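Local coordinates for UPF0045 protein MTH_1187 (Methanothermobacter thermautotrophicus, PDB 1LXN) that is of unknown function but forms homotetramers and, as a member of the thiamine-binding protein family, may bind thiamine or a related small molecule, at residues A[1-6]-A[44-49]; A[52-57]-A[74-79]. One frame throughout, in Å; residues are numbered along the deposited sequence.

Contact 1 of 2, residues A[1-6]-A[44-49]; sequences MITAEL and LLEAED
Strands 2-6 and 44-47 run antiparallel as neighbours in the four-stranded sheet of a ferredoxin-like alpha/beta fold, their axes 4.5 Å apart at closest and their directions 148° apart. I2 with A47 and A4 with L45 are hydrogen-bonded pairs. T3 with E46 and E5 with L44 are non-hydrogen-bonded pairs. The bond from I2 N to A47 O is 2.8 Å long and nearly straight, and it arrives close to the axis of the carbonyl. A47 N returns a bond to I2 O, in the plane of that carbonyl. A4 and L45 also bond both ways, but each donor stands above the plane of the carbonyl it meets. The E46 CA hydrogen also points at I2 O. I2, A4, L45 and A47 share the face covered by helix 50-66, where I2 touches L50 and L45 touches L53. On that side L45 CD1 lies 4.0 Å from L6 CB. I2 CG1 is anti to its own carbonyl carbon, and CD1 ends 3.6 Å from D49 C, just before the helix that D49 N-caps, its OD1 accepting from E52 N. The other face carries T3, E5, L44 and E46. E5 and L44 lie side by side there, with L44 CD1 against E5 CG and CD. E46 OE2 accepts from L88 N. M1 is a selenomethionine bent at chi2 and chi3. Its side chain crosses that of E46 obliquely, with SE 3.9 Å from E46 CB.

Contact 2 of 2, residues A[52-57]-A[74-79]; sequences ELMEAV and TTLKID
Helix 52-57 runs antiparallel over one face of strand 74-79, the outermost strand of the sheet within this chain, with the axes 11.1 Å apart at closest and the directions 163° apart. This is the helix-on-sheet layer of a ferredoxin-like alpha/beta sandwich. No hydrogen bond joins the two segments, and the contact is made by apolar side chains. L53 and V57 point toward the strand from successive turns of the helix, and L76 and I78 point back from alternate strand positions. V57 CG2, anti to its own carbonyl carbon, meets L76 CD1 at 3.7 Å, and L76 CD2 is only slightly farther off. The two side chains cross obliquely. L53 and I78 instead slide past each other in opposite directions, with L53 CD2 4.1 Å from I78 CD1. L53 also touches L45 and A47, so it spans from this strand to strand 42-47. T74 CG2 comes only loosely near V57 CG1, and T74 OG1 is hydrogen-bonded to H61 ND1 further along the helix. M54 is a selenomethionine that leaves the helix beside this row. Bends at chi2 and chi3 bring its end back, crossing L76 at about a right angle. Its CE presses on I78 CD1 at 3.5 Å, tighter than usual carbon contact.

The centres of contacts 1 and 2 are about 7 Å apart, and the two touch. Both segments of contact 1 precede those of contact 2 along the chain, and helix 50-66 is the next element after strand 42-47. Both use the same antiparallel sheet. Strand 2-10 lies between strands 42-47 and 72-79. Contact 1 is a pairing within the sheet; contact 2 packs helix 50-66 on one of its faces. The sheet is continued between them by a probable hydrogen bond of 2.8 Å between T3 O and D79 N. On the face away from helix 50-66, E5 OE2 and K77 NZ form a salt bridge. Together the contacts join three strands and one helix of the fold.

Contact 1 of 2, residues A[1-6]-A[44-49]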
loop_
_atom_site.group_PDB
_atom_site.type_symbol
_atom_site.label_atom_id
_atom_site.label_comp_id
_atom_site.label_asym_id
_atom_site.label_seq_id
_atom_site.Cartn_x
_atom_site.Cartn_y
_atom_site.Cartn_z
HETATM N N MSE A 1 -3.453 2.379 15.340
HETATM C CA MSE A 1 -2.952 3.184 14.182
HETATM C C MSE A 1 -1.635 2.677 13.597
HETATM O O MSE A 1 -0.556 3.010 14.088
HETATM C CB MSE A 1 -2.778 4.648 14.588
HETATM C CG MSE A 1 -2.185 5.512 13.484
HETATM SE SE MSE A 1 -3.143 5.298 11.810
HETATM C CE MSE A 1 -4.619 6.514 12.150
ATOM N N ILE A 2 -1.728 1.883 12.537
ATOM C CA ILE A 2 -0.545 1.336 11.879
ATOM C C ILE A 2 -0.329 2.041 10.535
ATOM O O ILE A 2 -1.284 2.267 9.787
ATOM C CB ILE A 2 -0.716 -0.187 11.614
ATOM C CG1 ILE A 2 -1.028 -0.915 12.921
ATOM C CG2 ILE A 2 0.543 -0.760 10.993
ATOM C CD1 ILE A 2 -1.323 -2.403 12.748
ATOM N N THR A 3 0.915 2.407 10.238
ATOM C CA THR A 3 1.223 3.044 8.955
ATOM C C THR A 3 2.050 2.073 8.121
ATOM O O THR A 3 2.865 1.310 8.648
ATOM C CB THR A 3 2.019 4.372 9.111
ATOM O OG1 THR A 3 3.178 4.151 9.928
ATOM C CG2 THR A 3 1.138 5.460 9.721
ATOM N N ALA A 4 1.844 2.103 6.813
ATOM C CA ALA A 4 2.561 1.198 5.935
ATOM C C ALA A 4 2.630 1.725 4.517
ATOM O O ALA A 4 1.991 2.719 4.175
ATOM C CB ALA A 4 1.871 -0.172 5.943
ATOM N N GLU A 5 3.418 1.043 3.698
ATOM C CA GLU A 5 3.553 1.383 2.294
ATOM C C GLU A 5 3.520 0.090 1.501
ATOM O O GLU A 5 4.164 -0.895 1.869
ATOM C CB GLU A 5 4.862 2.120 2.009
ATOM C CG GLU A 5 5.040 2.398 0.528
ATOM C CD GLU A 5 6.159 3.372 0.234
ATOM O OE1 GLU A 5 6.369 3.678 -0.960
ATOM O OE2 GLU A 5 6.826 3.831 1.186
ATOM N N LEU A 6 2.775 0.101 0.404
ATOM C CA LEU A 6 2.641 -1.079 -0.430
ATOM C C LEU A 6 2.927 -0.793 -1.895
ATOM O O LEU A 6 2.442 0.194 -2.448
ATOM C CB LEU A 6 1.219 -1.629 -0.306
ATOM C CG LEU A 6 0.860 -2.743 -1.288
ATOM C CD1 LEU A 6 1.592 -4.031 -0.907
ATOM C CD2 LEU A 6 -0.651 -2.944 -1.278
ATOM N N LEU A 44 0.518 4.521 0.253
ATOM C CA LEU A 44 0.629 4.662 1.700
ATOM C C LEU A 44 -0.662 4.152 2.339
ATOM O O LEU A 44 -1.741 4.332 1.788
ATOM C CB LEU A 44 0.852 6.135 2.054
ATOM C CG LEU A 44 2.270 6.730 2.012
ATOM C CD1 LEU A 44 3.143 5.995 1.036
ATOM C CD2 LEU A 44 2.184 8.212 1.666
ATOM N N LEU A 45 -0.553 3.512 3.498
ATOM C CA LEU A 45 -1.727 2.969 4.169
ATOM C C LEU A 45 -1.764 3.232 5.668
ATOM O O LEU A 45 -0.733 3.435 6.311
ATOM C CB LEU A 45 -1.789 1.449 3.961
ATOM C CG LEU A 45 -1.794 0.883 2.534
ATOM C CD1 LEU A 45 -1.433 -0.598 2.566
ATOM C CD2 LEU A 45 -3.165 1.089 1.905
ATOM N N GLU A 46 -2.975 3.218 6.209
ATOM C CA GLU A 46 -3.204 3.366 7.640
ATOM C C GLU A 46 -4.268 2.322 7.959
ATOM O O GLU A 46 -5.282 2.212 7.258
ATOM C CB GLU A 46 -3.724 4.757 7.997
ATOM C CG GLU A 46 -2.760 5.878 7.694
ATOM C CD GLU A 46 -3.310 7.222 8.123
ATOM O OE1 GLU A 46 -4.546 7.326 8.267
ATOM O OE2 GLU A 46 -2.516 8.171 8.302
ATOM N N ALA A 47 -4.023 1.539 8.999
ATOM C CA ALA A 47 -4.959 0.495 9.392
ATOM C C ALA A 47 -5.078 0.485 10.906
ATOM O O ALA A 47 -4.199 0.986 11.603
ATOM C CB ALA A 47 -4.461 -0.862 8.888
ATOM N N GLU A 48 -6.169 -0.085 11.408
ATOM C CA GLU A 48 -6.403 -0.166 12.843
ATOM C C GLU A 48 -5.818 -1.439 13.440
ATOM O O GLU A 48 -5.623 -1.530 14.649
ATOM C CB GLU A 48 -7.903 -0.119 13.137
ATOM C CG GLU A 48 -8.519 1.264 13.045
ATOM C CD GLU A 48 -10.033 1.225 13.188
ATOM O OE1 GLU A 48 -10.635 2.303 13.397
ATOM O OE2 GLU A 48 -10.617 0.119 13.083
ATOM N N ASP A 49 -5.556 -2.432 12.602
ATOM C CA ASP A 49 -4.982 -3.680 13.089
ATOM C C ASP A 49 -4.263 -4.422 11.972
ATOM O O ASP A 49 -4.503 -4.175 10.793
ATOM C CB ASP A 49 -6.066 -4.562 13.723
ATOM C CG ASP A 49 -7.181 -4.916 12.756
ATOM O OD1 ASP A 49 -6.984 -5.797 11.898
ATOM O OD2 ASP A 49 -8.258 -4.303 12.854
#

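Contact 2 of 2, residues A[52-57]-A[74-79]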
loop_
_atom_site.group_PDB
_atom_site.type_symbol
_atom_site.label_atom_id
_atom_site.label_comp_id
_atom_site.label_asym_id
_atom_site.label_seq_id
_atom_site.Cartn_x
_atom_site.Cartn_y
_atom_site.Cartn_z
ATOM N N GLU A 52 -6.509 -6.478 9.151
ATOM C CA GLU A 52 -7.057 -5.712 8.025
ATOM C C GLU A 52 -5.978 -5.397 7.002
ATOM O O GLU A 52 -6.183 -5.561 5.796
ATOM C CB GLU A 52 -7.672 -4.382 8.479
ATOM C CG GLU A 52 -9.097 -4.464 8.967
ATOM C CD GLU A 52 -10.053 -5.098 7.966
ATOM O OE1 GLU A 52 -10.366 -4.480 6.917
ATOM O OE2 GLU A 52 -10.493 -6.229 8.247
ATOM N N LEU A 53 -4.835 -4.921 7.492
ATOM C CA LEU A 53 -3.723 -4.587 6.618
ATOM C C LEU A 53 -3.317 -5.788 5.758
ATOM O O LEU A 53 -3.213 -5.664 4.537
ATOM C CB LEU A 53 -2.529 -4.094 7.440
ATOM C CG LEU A 53 -1.285 -3.681 6.645
ATOM C CD1 LEU A 53 -1.640 -2.633 5.595
ATOM C CD2 LEU A 53 -0.247 -3.125 7.608
HETATM N N MSE A 54 -3.094 -6.942 6.382
HETATM C CA MSE A 54 -2.701 -8.134 5.631
HETATM C C MSE A 54 -3.776 -8.510 4.605
HETATM O O MSE A 54 -3.462 -8.911 3.485
HETATM C CB MSE A 54 -2.452 -9.328 6.564
HETATM C CG MSE A 54 -1.342 -9.136 7.602
HETATM SE SE MSE A 54 0.284 -8.359 6.880
HETATM C CE MSE A 54 0.175 -6.630 7.736
ATOM N N GLU A 55 -5.044 -8.396 4.987
ATOM C CA GLU A 55 -6.120 -8.717 4.060
ATOM C C GLU A 55 -6.109 -7.723 2.892
ATOM O O GLU A 55 -6.347 -8.105 1.749
ATOM C CB GLU A 55 -7.483 -8.682 4.762
ATOM C CG GLU A 55 -7.709 -9.797 5.787
ATOM C CD GLU A 55 -7.591 -11.194 5.188
ATOM O OE1 GLU A 55 -8.248 -11.472 4.156
ATOM O OE2 GLU A 55 -6.841 -12.021 5.755
ATOM N N ALA A 56 -5.831 -6.454 3.176
ATOM C CA ALA A 56 -5.793 -5.449 2.115
ATOM C C ALA A 56 -4.614 -5.714 1.173
ATOM O O ALA A 56 -4.738 -5.568 -0.047
ATOM C CB ALA A 56 -5.689 -4.048 2.708
ATOM N N VAL A 57 -3.480 -6.115 1.740
ATOM C CA VAL A 57 -2.293 -6.409 0.944
ATOM C C VAL A 57 -2.506 -7.648 0.080
ATOM O O VAL A 57 -2.121 -7.658 -1.088
ATOM C CB VAL A 57 -1.042 -6.597 1.845
ATOM C CG1 VAL A 57 0.152 -7.095 1.018
ATOM C CG2 VAL A 57 -0.694 -5.265 2.511
ATOM N N THR A 74 5.763 -8.024 -4.855
ATOM C CA THR A 74 5.135 -7.137 -3.890
ATOM C C THR A 74 5.998 -6.807 -2.683
ATOM O O THR A 74 6.649 -7.679 -2.092
ATOM C CB THR A 74 3.793 -7.735 -3.420
ATOM O OG1 THR A 74 2.891 -7.769 -4.528
ATOM C CG2 THR A 74 3.178 -6.908 -2.302
ATOM N N THR A 75 5.983 -5.532 -2.323
ATOM C CA THR A 75 6.751 -5.038 -1.195
ATOM C C THR A 75 5.818 -4.351 -0.200
ATOM O O THR A 75 4.942 -3.571 -0.578
ATOM C CB THR A 75 7.832 -4.034 -1.667
ATOM O OG1 THR A 75 8.768 -4.707 -2.520
ATOM C CG2 THR A 75 8.577 -3.445 -0.479
ATOM N N LEU A 76 6.006 -4.665 1.074
ATOM C CA LEU A 76 5.205 -4.078 2.131
ATOM C C LEU A 76 6.119 -3.642 3.266
ATOM O O LEU A 76 6.934 -4.424 3.748
ATOM C CB LEU A 76 4.195 -5.098 2.663
ATOM C CG LEU A 76 3.373 -4.660 3.879
ATOM C CD1 LEU A 76 2.416 -3.548 3.481
ATOM C CD2 LEU A 76 2.604 -5.854 4.441
ATOM N N LYS A 77 5.996 -2.383 3.668
ATOM C CA LYS A 77 6.771 -1.849 4.776
ATOM C C LYS A 77 5.750 -1.493 5.840
ATOM O O LYS A 77 4.770 -0.807 5.557
ATOM C CB LYS A 77 7.527 -0.576 4.384
ATOM C CG LYS A 77 8.589 -0.744 3.320
ATOM C CD LYS A 77 9.438 0.529 3.194
ATOM C CE LYS A 77 8.577 1.781 3.000
ATOM N NZ LYS A 77 9.379 3.041 2.898
ATOM N N ILE A 78 5.975 -1.962 7.059
ATOM C CA ILE A 78 5.067 -1.682 8.156
ATOM C C ILE A 78 5.779 -0.945 9.286
ATOM O O ILE A 78 6.838 -1.372 9.758
ATOM C CB ILE A 78 4.471 -2.984 8.750
ATOM C CG1 ILE A 78 3.811 -3.822 7.655
ATOM C CG2 ILE A 78 3.449 -2.638 9.826
ATOM C CD1 ILE A 78 3.265 -5.147 8.153
ATOM N N ASP A 79 5.201 0.173 9.706
ATOM C CA ASP A 79 5.742 0.945 10.816
ATOM C C ASP A 79 4.664 0.839 11.891
ATOM O O ASP A 79 3.656 1.531 11.843
ATOM C CB ASP A 79 5.955 2.408 10.418
ATOM C CG ASP A 79 6.585 3.234 11.539
ATOM O OD1 ASP A 79 6.685 4.467 11.388
ATOM O OD2 ASP A 79 6.986 2.653 12.571
#